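Local coordinates for protein glyoxalase-related enzyme, AraC type (Clostridium phytofermentans, PDB 3BT3) that is of unknown function but belongs to the glyoxalase-related VOC superfamily and, as an AraC-type protein, is probably linked to transcription regulation, at residues 31-36 with 50-55; 25-30 with 131-136; 103-108 with 117-122. One frame throughout, in Å; residues are numbered along the deposited sequence.

Interaction 1 of 3, residues 31-36 with 50-55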
loop_
_atom_site.group_PDB
_atom_site.type_symbol
_atom_site.label_atom_id
_atom_site.label_comp_id
_atom_site.label_asym_id
_atom_site.label_seq_id
_atom_site.Cartn_x
_atom_site.Cartn_y
_atom_site.Cartn_z
ATOM N N ASP A 31 -15.186 -10.961 -3.119
ATOM C CA ASP A 31 -16.478 -10.524 -2.593
ATOM C C ASP A 31 -16.263 -9.330 -1.651
ATOM O O ASP A 31 -16.123 -9.478 -0.439
ATOM C CB ASP A 31 -17.186 -11.678 -1.867
ATOM C CG ASP A 31 -18.665 -11.376 -1.584
ATOM O OD1 ASP A 31 -19.397 -12.301 -1.162
ATOM O OD2 ASP A 31 -19.100 -10.216 -1.783
ATOM N N MET A 32 -16.258 -8.141 -2.245
ATOM C CA MET A 32 -16.020 -6.878 -1.544
ATOM C C MET A 32 -16.866 -6.629 -0.291
ATOM O O MET A 32 -16.337 -6.223 0.747
ATOM C CB MET A 32 -16.179 -5.712 -2.538
ATOM C CG MET A 32 -15.276 -4.517 -2.257
ATOM S SD MET A 32 -15.025 -3.464 -3.728
ATOM C CE MET A 32 -16.100 -2.348 -3.400
ATOM N N ASP A 33 -18.173 -6.855 -0.382
ATOM C CA ASP A 33 -19.052 -6.660 0.759
ATOM C C ASP A 33 -18.589 -7.432 1.988
ATOM O O ASP A 33 -18.519 -6.871 3.086
ATOM C CB ASP A 33 -20.471 -7.075 0.397
ATOM C CG ASP A 33 -21.198 -6.011 -0.392
ATOM O OD1 ASP A 33 -21.579 -4.986 0.214
ATOM O OD2 ASP A 33 -21.380 -6.194 -1.616
ATOM N N LYS A 34 -18.260 -8.711 1.809
ATOM C CA LYS A 34 -17.807 -9.526 2.933
ATOM C C LYS A 34 -16.493 -8.979 3.505
ATOM O O LYS A 34 -16.295 -8.979 4.722
ATOM C CB LYS A 34 -17.632 -10.996 2.507
ATOM C CG LYS A 34 -17.099 -11.902 3.623
ATOM C CD LYS A 34 -17.163 -13.386 3.263
ATOM C CE LYS A 34 -16.059 -13.793 2.298
ATOM N NZ LYS A 34 -14.701 -13.736 2.925
ATOM N N THR A 35 -15.607 -8.513 2.623
ATOM C CA THR A 35 -14.320 -7.954 3.031
ATOM C C THR A 35 -14.527 -6.682 3.840
ATOM O O THR A 35 -13.905 -6.485 4.879
ATOM C CB THR A 35 -13.457 -7.630 1.811
ATOM O OG1 THR A 35 -13.126 -8.850 1.142
ATOM C CG2 THR A 35 -12.174 -6.905 2.220
ATOM N N VAL A 36 -15.424 -5.833 3.361
ATOM C CA VAL A 36 -15.736 -4.584 4.040
ATOM C C VAL A 36 -16.384 -4.831 5.408
ATOM O O VAL A 36 -16.118 -4.100 6.363
ATOM C CB VAL A 36 -16.679 -3.722 3.170
ATOM C CG1 VAL A 36 -17.332 -2.642 3.999
ATOM C CG2 VAL A 36 -15.901 -3.102 2.034
ATOM N N VAL A 50 -17.924 1.772 -3.948
ATOM C CA VAL A 50 -18.233 2.799 -4.934
ATOM C C VAL A 50 -18.848 2.328 -6.245
ATOM O O VAL A 50 -19.600 3.066 -6.880
ATOM C CB VAL A 50 -16.961 3.617 -5.230
ATOM C CG1 VAL A 50 -17.213 4.623 -6.343
ATOM C CG2 VAL A 50 -16.516 4.325 -3.958
ATOM N N ALA A 51 -18.543 1.104 -6.655
ATOM C CA ALA A 51 -19.082 0.582 -7.905
ATOM C C ALA A 51 -19.275 -0.932 -7.863
ATOM O O ALA A 51 -18.431 -1.659 -7.347
ATOM C CB ALA A 51 -18.158 0.954 -9.046
ATOM N N ARG A 52 -20.390 -1.403 -8.416
ATOM C CA ARG A 52 -20.692 -2.835 -8.446
ATOM C C ARG A 52 -20.794 -3.365 -9.880
ATOM O O ARG A 52 -20.934 -2.587 -10.821
ATOM C CB ARG A 52 -22.007 -3.107 -7.704
ATOM C CG ARG A 52 -21.969 -2.724 -6.243
ATOM C CD ARG A 52 -23.340 -2.796 -5.602
ATOM N NE ARG A 52 -23.260 -2.535 -4.170
ATOM C CZ ARG A 52 -22.667 -3.346 -3.292
ATOM N NH1 ARG A 52 -22.104 -4.480 -3.705
ATOM N NH2 ARG A 52 -22.618 -3.016 -2.004
ATOM N N ASP A 53 -20.716 -4.686 -10.041
ATOM C CA ASP A 53 -20.824 -5.310 -11.358
ATOM C C ASP A 53 -22.286 -5.638 -11.658
ATOM O O ASP A 53 -23.171 -5.332 -10.862
ATOM C CB ASP A 53 -19.964 -6.581 -11.445
ATOM C CG ASP A 53 -20.392 -7.666 -10.459
ATOM O OD1 ASP A 53 -21.512 -7.600 -9.907
ATOM O OD2 ASP A 53 -19.597 -8.605 -10.247
ATOM N N ASP A 54 -22.545 -6.260 -12.803
ATOM C CA ASP A 54 -23.916 -6.583 -13.169
ATOM C C ASP A 54 -24.572 -7.594 -12.230
ATOM O O ASP A 54 -25.797 -7.698 -12.176
ATOM C CB ASP A 54 -23.988 -7.070 -14.626
ATOM C CG ASP A 54 -22.756 -7.860 -15.055
ATOM O OD1 ASP A 54 -21.651 -7.270 -15.127
ATOM O OD2 ASP A 54 -22.894 -9.075 -15.327
ATOM N N GLU A 55 -23.758 -8.316 -11.469
ATOM C CA GLU A 55 -24.279 -9.309 -10.544
ATOM C C GLU A 55 -24.415 -8.798 -9.105
ATOM O O GLU A 55 -24.811 -9.542 -8.211
ATOM C CB GLU A 55 -23.404 -10.563 -10.616
ATOM C CG GLU A 55 -23.470 -11.226 -11.995
ATOM C CD GLU A 55 -22.503 -12.389 -12.171
ATOM O OE1 GLU A 55 -22.516 -13.314 -11.327
ATOM O OE2 GLU A 55 -21.737 -12.384 -13.167
#

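Interaction 2 of 3, residues 25-30 with 131-136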
loop_
_atom_site.group_PDB
_atom_site.type_symbol
_atom_site.label_atom_id
_atom_site.label_comp_id
_atom_site.label_asym_id
_atom_site.label_seq_id
_atom_site.Cartn_x
_atom_site.Cartn_y
_atom_site.Cartn_z
ATOM N N PRO A 25 -2.319 1.595 -0.110
ATOM C CA PRO A 25 -2.084 0.218 -0.555
ATOM C C PRO A 25 -3.282 -0.410 -1.266
ATOM O O PRO A 25 -4.426 -0.005 -1.046
ATOM C CB PRO A 25 -1.734 -0.513 0.742
ATOM C CG PRO A 25 -2.390 0.307 1.806
ATOM C CD PRO A 25 -2.137 1.717 1.346
ATOM N N VAL A 26 -3.006 -1.387 -2.130
ATOM C CA VAL A 26 -4.060 -2.081 -2.863
ATOM C C VAL A 26 -4.414 -3.407 -2.199
ATOM O O VAL A 26 -3.572 -4.035 -1.559
ATOM C CB VAL A 26 -3.652 -2.367 -4.311
ATOM C CG1 VAL A 26 -3.506 -1.055 -5.062
ATOM C CG2 VAL A 26 -2.358 -3.188 -4.341
ATOM N N TYR A 27 -5.658 -3.835 -2.365
ATOM C CA TYR A 27 -6.134 -5.076 -1.759
ATOM C C TYR A 27 -7.146 -5.739 -2.708
ATOM O O TYR A 27 -8.094 -5.099 -3.153
ATOM C CB TYR A 27 -6.786 -4.725 -0.423
ATOM C CG TYR A 27 -7.236 -5.885 0.418
ATOM C CD1 TYR A 27 -6.606 -6.175 1.633
ATOM C CD2 TYR A 27 -8.320 -6.673 0.028
ATOM C CE1 TYR A 27 -7.054 -7.220 2.438
ATOM C CE2 TYR A 27 -8.771 -7.713 0.821
ATOM C CZ TYR A 27 -8.137 -7.983 2.023
ATOM O OH TYR A 27 -8.600 -9.003 2.813
ATOM N N PHE A 28 -6.956 -7.010 -3.025
ATOM C CA PHE A 28 -7.881 -7.667 -3.941
ATOM C C PHE A 28 -8.859 -8.615 -3.264
ATOM O O PHE A 28 -8.503 -9.322 -2.334
ATOM C CB PHE A 28 -7.084 -8.386 -5.035
ATOM C CG PHE A 28 -6.283 -7.451 -5.886
ATOM C CD1 PHE A 28 -6.870 -6.786 -6.956
ATOM C CD2 PHE A 28 -4.970 -7.143 -5.546
ATOM C CE1 PHE A 28 -6.159 -5.817 -7.672
ATOM C CE2 PHE A 28 -4.258 -6.183 -6.248
ATOM C CZ PHE A 28 -4.854 -5.516 -7.315
ATOM N N THR A 29 -10.100 -8.622 -3.737
ATOM C CA THR A 29 -11.123 -9.483 -3.151
ATOM C C THR A 29 -12.163 -9.980 -4.146
ATOM O O THR A 29 -12.557 -9.253 -5.058
ATOM C CB THR A 29 -11.865 -8.761 -1.985
ATOM O OG1 THR A 29 -12.965 -9.560 -1.533
ATOM C CG2 THR A 29 -12.398 -7.424 -2.447
ATOM N N LYS A 30 -12.610 -11.219 -3.948
ATOM C CA LYS A 30 -13.634 -11.837 -4.795
ATOM C C LYS A 30 -15.049 -11.441 -4.355
ATOM O O LYS A 30 -15.994 -11.577 -5.121
ATOM C CB LYS A 30 -13.503 -13.363 -4.777
ATOM C CG LYS A 30 -12.227 -13.886 -5.410
ATOM C CD LYS A 30 -12.071 -13.402 -6.854
ATOM C CE LYS A 30 -13.168 -13.950 -7.766
ATOM N NZ LYS A 30 -13.119 -15.442 -7.890
ATOM N N ILE A 131 -2.435 -10.348 11.479
ATOM C CA ILE A 131 -3.813 -10.799 11.444
ATOM C C ILE A 131 -4.092 -11.366 10.070
ATOM O O ILE A 131 -3.601 -10.847 9.075
ATOM C CB ILE A 131 -4.779 -9.622 11.692
ATOM C CG1 ILE A 131 -4.394 -8.925 12.997
ATOM C CG2 ILE A 131 -6.228 -10.110 11.747
ATOM C CD1 ILE A 131 -5.274 -7.749 13.357
ATOM N N THR A 132 -4.866 -12.442 10.023
ATOM C CA THR A 132 -5.244 -13.050 8.762
ATOM C C THR A 132 -6.647 -12.522 8.491
ATOM O O THR A 132 -7.510 -12.610 9.362
ATOM C CB THR A 132 -5.296 -14.573 8.875
ATOM O OG1 THR A 132 -4.009 -15.068 9.268
ATOM C CG2 THR A 132 -5.693 -15.185 7.538
ATOM N N THR A 133 -6.878 -11.964 7.304
ATOM C CA THR A 133 -8.195 -11.418 6.984
ATOM C C THR A 133 -9.152 -12.503 6.544
ATOM O O THR A 133 -8.757 -13.657 6.381
ATOM C CB THR A 133 -8.136 -10.370 5.851
ATOM O OG1 THR A 133 -7.811 -11.012 4.604
ATOM C CG2 THR A 133 -7.105 -9.324 6.167
ATOM N N THR A 134 -10.409 -12.119 6.340
ATOM C CA THR A 134 -11.445 -13.054 5.906
ATOM C C THR A 134 -11.120 -13.561 4.510
ATOM O O THR A 134 -11.673 -14.558 4.066
ATOM C CB THR A 134 -12.853 -12.386 5.863
ATOM O OG1 THR A 134 -13.850 -13.379 5.595
ATOM C CG2 THR A 134 -12.923 -11.340 4.759
ATOM N N ASP A 135 -10.219 -12.866 3.822
ATOM C CA ASP A 135 -9.840 -13.247 2.470
ATOM C C ASP A 135 -8.562 -14.068 2.426
ATOM O O ASP A 135 -8.173 -14.550 1.370
ATOM C CB ASP A 135 -9.674 -11.991 1.613
ATOM C CG ASP A 135 -10.959 -11.197 1.501
ATOM O OD1 ASP A 135 -10.985 -10.012 1.899
ATOM O OD2 ASP A 135 -11.953 -11.772 1.017
ATOM N N GLY A 136 -7.903 -14.209 3.572
ATOM C CA GLY A 136 -6.674 -14.978 3.617
ATOM C C GLY A 136 -5.365 -14.198 3.648
ATOM O O GLY A 136 -4.336 -14.775 3.981
#

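Interaction 3 of 3, residues 103-108 with 117-122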
loop_
_atom_site.group_PDB
_atom_site.type_symbol
_atom_site.label_atom_id
_atom_site.label_comp_id
_atom_site.label_asym_id
_atom_site.label_seq_id
_atom_site.Cartn_x
_atom_site.Cartn_y
_atom_site.Cartn_z
ATOM N N ALA A 103 -4.406 -2.749 22.692
ATOM C CA ALA A 103 -5.815 -2.452 22.501
ATOM C C ALA A 103 -6.298 -3.130 21.217
ATOM O O ALA A 103 -7.388 -3.694 21.189
ATOM C CB ALA A 103 -6.036 -0.939 22.420
ATOM N N LEU A 104 -5.493 -3.086 20.158
ATOM C CA LEU A 104 -5.894 -3.720 18.905
ATOM C C LEU A 104 -6.156 -5.210 19.081
ATOM O O LEU A 104 -7.214 -5.712 18.710
ATOM C CB LEU A 104 -4.828 -3.544 17.821
ATOM C CG LEU A 104 -5.064 -4.406 16.570
ATOM C CD1 LEU A 104 -6.366 -4.013 15.926
ATOM C CD2 LEU A 104 -3.926 -4.234 15.580
ATOM N N HIS A 105 -5.183 -5.912 19.646
ATOM C CA HIS A 105 -5.297 -7.347 19.848
ATOM C C HIS A 105 -6.548 -7.721 20.641
ATOM O O HIS A 105 -7.260 -8.675 20.302
ATOM C CB HIS A 105 -4.050 -7.854 20.559
ATOM C CG HIS A 105 -3.947 -9.343 20.601
ATOM N ND1 HIS A 105 -4.717 -10.119 21.441
ATOM C CD2 HIS A 105 -3.170 -10.202 19.903
ATOM C CE1 HIS A 105 -4.416 -11.392 21.256
ATOM N NE2 HIS A 105 -3.481 -11.470 20.328
ATOM N N LYS A 106 -6.814 -6.952 21.690
ATOM C CA LYS A 106 -7.969 -7.184 22.540
ATOM C C LYS A 106 -9.266 -6.910 21.775
ATOM O O LYS A 106 -10.254 -7.642 21.923
ATOM C CB LYS A 106 -7.879 -6.293 23.775
ATOM C CG LYS A 106 -9.033 -6.424 24.748
ATOM C CD LYS A 106 -8.669 -5.757 26.071
ATOM C CE LYS A 106 -9.825 -5.753 27.061
ATOM N NZ LYS A 106 -10.912 -4.809 26.652
ATOM N N TYR A 107 -9.259 -5.862 20.955
ATOM C CA TYR A 107 -10.439 -5.515 20.169
ATOM C C TYR A 107 -10.783 -6.648 19.205
ATOM O O TYR A 107 -11.925 -7.095 19.139
ATOM C CB TYR A 107 -10.187 -4.237 19.380
ATOM C CG TYR A 107 -11.424 -3.660 18.740
ATOM C CD1 TYR A 107 -12.422 -3.074 19.518
ATOM C CD2 TYR A 107 -11.584 -3.662 17.352
ATOM C CE1 TYR A 107 -13.542 -2.498 18.936
ATOM C CE2 TYR A 107 -12.702 -3.088 16.758
ATOM C CZ TYR A 107 -13.677 -2.504 17.555
ATOM O OH TYR A 107 -14.773 -1.899 16.977
ATOM N N VAL A 108 -9.781 -7.100 18.456
ATOM C CA VAL A 108 -9.959 -8.184 17.503
ATOM C C VAL A 108 -10.477 -9.421 18.238
ATOM O O VAL A 108 -11.523 -9.972 17.882
ATOM C CB VAL A 108 -8.623 -8.524 16.782
ATOM C CG1 VAL A 108 -8.780 -9.774 15.936
ATOM C CG2 VAL A 108 -8.194 -7.355 15.900
ATOM N N SER A 117 -2.114 -13.534 15.524
ATOM C CA SER A 117 -0.965 -14.069 16.245
ATOM C C SER A 117 -0.787 -13.303 17.546
ATOM O O SER A 117 -1.383 -12.245 17.733
ATOM C CB SER A 117 0.310 -13.914 15.412
ATOM O OG SER A 117 0.736 -12.565 15.416
ATOM N N ASP A 118 0.026 -13.840 18.447
ATOM C CA ASP A 118 0.291 -13.155 19.705
ATOM C C ASP A 118 1.215 -11.974 19.415
ATOM O O ASP A 118 1.863 -11.924 18.372
ATOM C CB ASP A 118 0.966 -14.102 20.711
ATOM C CG ASP A 118 -0.022 -15.046 21.401
ATOM O OD1 ASP A 118 -0.891 -14.559 22.166
ATOM O OD2 ASP A 118 0.073 -16.274 21.179
ATOM N N ILE A 119 1.255 -11.014 20.331
ATOM C CA ILE A 119 2.125 -9.854 20.190
ATOM C C ILE A 119 3.540 -10.257 20.613
ATOM O O ILE A 119 3.732 -10.869 21.661
ATOM C CB ILE A 119 1.656 -8.695 21.089
ATOM C CG1 ILE A 119 0.309 -8.164 20.592
ATOM C CG2 ILE A 119 2.712 -7.587 21.111
ATOM C CD1 ILE A 119 -0.225 -6.981 21.383
ATOM N N TYR A 120 4.533 -9.921 19.801
ATOM C CA TYR A 120 5.909 -10.270 20.134
ATOM C C TYR A 120 6.880 -9.169 19.719
ATOM O O TYR A 120 6.560 -8.336 18.875
ATOM C CB TYR A 120 6.273 -11.592 19.471
ATOM C CG TYR A 120 6.229 -11.543 17.972
ATOM C CD1 TYR A 120 7.321 -11.070 17.241
ATOM C CD2 TYR A 120 5.107 -11.987 17.276
ATOM C CE1 TYR A 120 7.302 -11.046 15.852
ATOM C CE2 TYR A 120 5.074 -11.965 15.884
ATOM C CZ TYR A 120 6.178 -11.496 15.177
ATOM O OH TYR A 120 6.167 -11.497 13.798
ATOM N N THR A 121 8.064 -9.171 20.318
ATOM C CA THR A 121 9.057 -8.144 20.038
ATOM C C THR A 121 10.006 -8.461 18.878
ATOM O O THR A 121 10.630 -9.521 18.828
ATOM C CB THR A 121 9.874 -7.853 21.312
ATOM O OG1 THR A 121 8.978 -7.541 22.388
ATOM C CG2 THR A 121 10.818 -6.674 21.090
ATOM N N GLN A 122 10.101 -7.524 17.941
ATOM C CA GLN A 122 10.969 -7.673 16.777
ATOM C C GLN A 122 12.375 -7.150 17.066
ATOM O O GLN A 122 12.553 -6.187 17.811
ATOM C CB GLN A 122 10.392 -6.914 15.580
ATOM C CG GLN A 122 9.173 -7.553 14.944
ATOM C CD GLN A 122 9.499 -8.835 14.200
ATOM O OE1 GLN A 122 8.663 -9.373 13.476
ATOM N NE2 GLN A 122 10.712 -9.334 14.379
HETATM O O HOH W 1 -3.077 -14.521 19.816
#

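Interaction 1 of 3, residues 31-36 with 50-55
Arg52 and Asp33 meet in a two-pronged salt bridge that ties the edge strand 46-52 to the first turn of helix 32-41. The arginine can be followed outward from its CB, which is not aimed at the helix. With CG beside the backbone N and anti to the carbonyl carbon (chi1 -62°), the chain runs extended from CG to NE without touching 31-36. Contact begins at CZ, 3.5 Å from Asp33 OD2. Beyond it, NH1 donates to Asp33 OD2 at 2.8 Å and NH2 donates to Asp33 OD1 at 3.1 Å, each bond close to straight. A third, weak bond joins Arg52 NH2 to Asp33 OD2 at 3.4 Å.

The carboxylate and guanidinium planes differ by only 3°, and both oxygens use their syn lone pairs, so the carboxylate lies at the guanidinium edge, not over its face. This paired, coplanar grip fixes the rotation of both flat groups. Arg52 NH1 also makes a weak bond to Gly56 O, while Asp33 packs on Ile49 of the same strand. Val50 and Ala51, both opposite Tyr60, form a classic beta bulge just before the arginine. The geometry is that of an end-on bidentate Arg-Asp salt bridge, here at the surface of the beta-alpha-beta-beta-beta module characteristic of the VOC fold.

Interaction 2 of 3, residues 25-30 with 131-136
Tyr27 swings its CG anti to the backbone N (chi1 -175°), which carries the ring from strand 26-29 to the turn at 133-136, while Thr133 sets OG1 between its backbone N and carbonyl carbon (chi1 69°), facing the phenol. The two side chains approach from opposite directions, and Thr133 OG1 donates to Tyr27 OH at 2.8 Å. Tyr27 OH in turn donates to Asp135 OD1 at 2.7 Å, using the anti lone pair of that oxygen. Asp135 OD1 lies in the plane of the ring at its edge, 3.4 Å from Tyr27 CE2, although the carboxylate itself is turned 66° from the ring.

Two bonds therefore hold the phenol oxygen, one received and one given. Thr133 OG1 also accepts from Asp135 N at 3.1 Å, an ST turn that positions the aspartate, and the type I turn from Thr133 to Gly136 closes with a backbone bond from Gly136 N to Thr133 O. Thr29 OG1 stands 3.5 Å from Asp135 OD2, but both Thr29 and Asp135 find a stronger partner in Thr35 OG1 of helix 32-41.

The contact is thus a buried polar junction. Tyr27 packs against Thr35 on that helix and Leu83 on the adjacent strand 81-85, and Thr133 touches Trp38 and Leu139, so the turn between strands 126-132 and 138-144 is fastened to helix 32-41 and strand 26-29.

Interaction 3 of 3, residues 103-108 with 117-122
His105 of helix 101-110 carries this contact, reaching over to Ser117, Asp118 and Ile119 on the approach to strand 120-122. It thereby joins the helix to the segment leading into that strand, the helix-to-strand step of the second beta-alpha-beta-beta-beta module. Along the helix, Ala103 and Leu104 come first and turn to other surfaces: Ala103 packs on Gly17 of the second subunit, and Leu104 is shared between Phe141 of strand 138-144 and Tyr18 of the second subunit.

His105 follows, its CB directed toward 117-122 and its CG anti to the backbone N (chi1 -170°). Its base touches hydrocarbon: CB lies 4.0 Å from Ile119 CD1, and the ring atom CD2 is 4.1 Å from Ile119 CG1 at an oblique approach. The ring edge is polar. Ser117 O lies in the ring plane, 3.4 Å from His105 NE2 and 3.5 Å from His105 CD2. A water, also in that plane, stands 3.1 Å from His105 NE2 and makes a weak bond to Asp118 OD1, at 3.2 Å from it. Further on, Tyr107 packs on Arg16 of the second subunit and Val108 on Trp113.

Ser117 OG donates to Asp118 O from above the carbonyl plane, but its strongest partner is Ser130 N in strand 126-132. Chemically, Ile119 meets the CB root of the histidine and approaches its ring only obliquely, while a carbonyl and a water lie at the ring edge. Asp118 OD1, 4.4 Å from His105 NE2, might modestly favour a protonated ring, though the charge state is not seen.

In the fold
Along the chain, interaction 2 joins the most distant segments, and interactions 1 and 3 fall successively between them. Interactions 1 and 2 have centres about 13 Å apart and touch through Thr35 of helix 32-41, probably by hydrogen bonds. Interaction 3 lies about 19 Å, centre to centre, from interaction 2, and they meet where Ile131 packs on Val108. Interactions 1 and 3 are about 29 Å apart between centres, on opposite sides of the chain's centre. Each four-stranded sheet has strand order 1-4-3-2, the paired modules expected of a VOC protein. Interaction 2 links the two modules, whereas interaction 1 joins a helix to an edge strand and interaction 3 a helix to the loop leading into one, each within a single module.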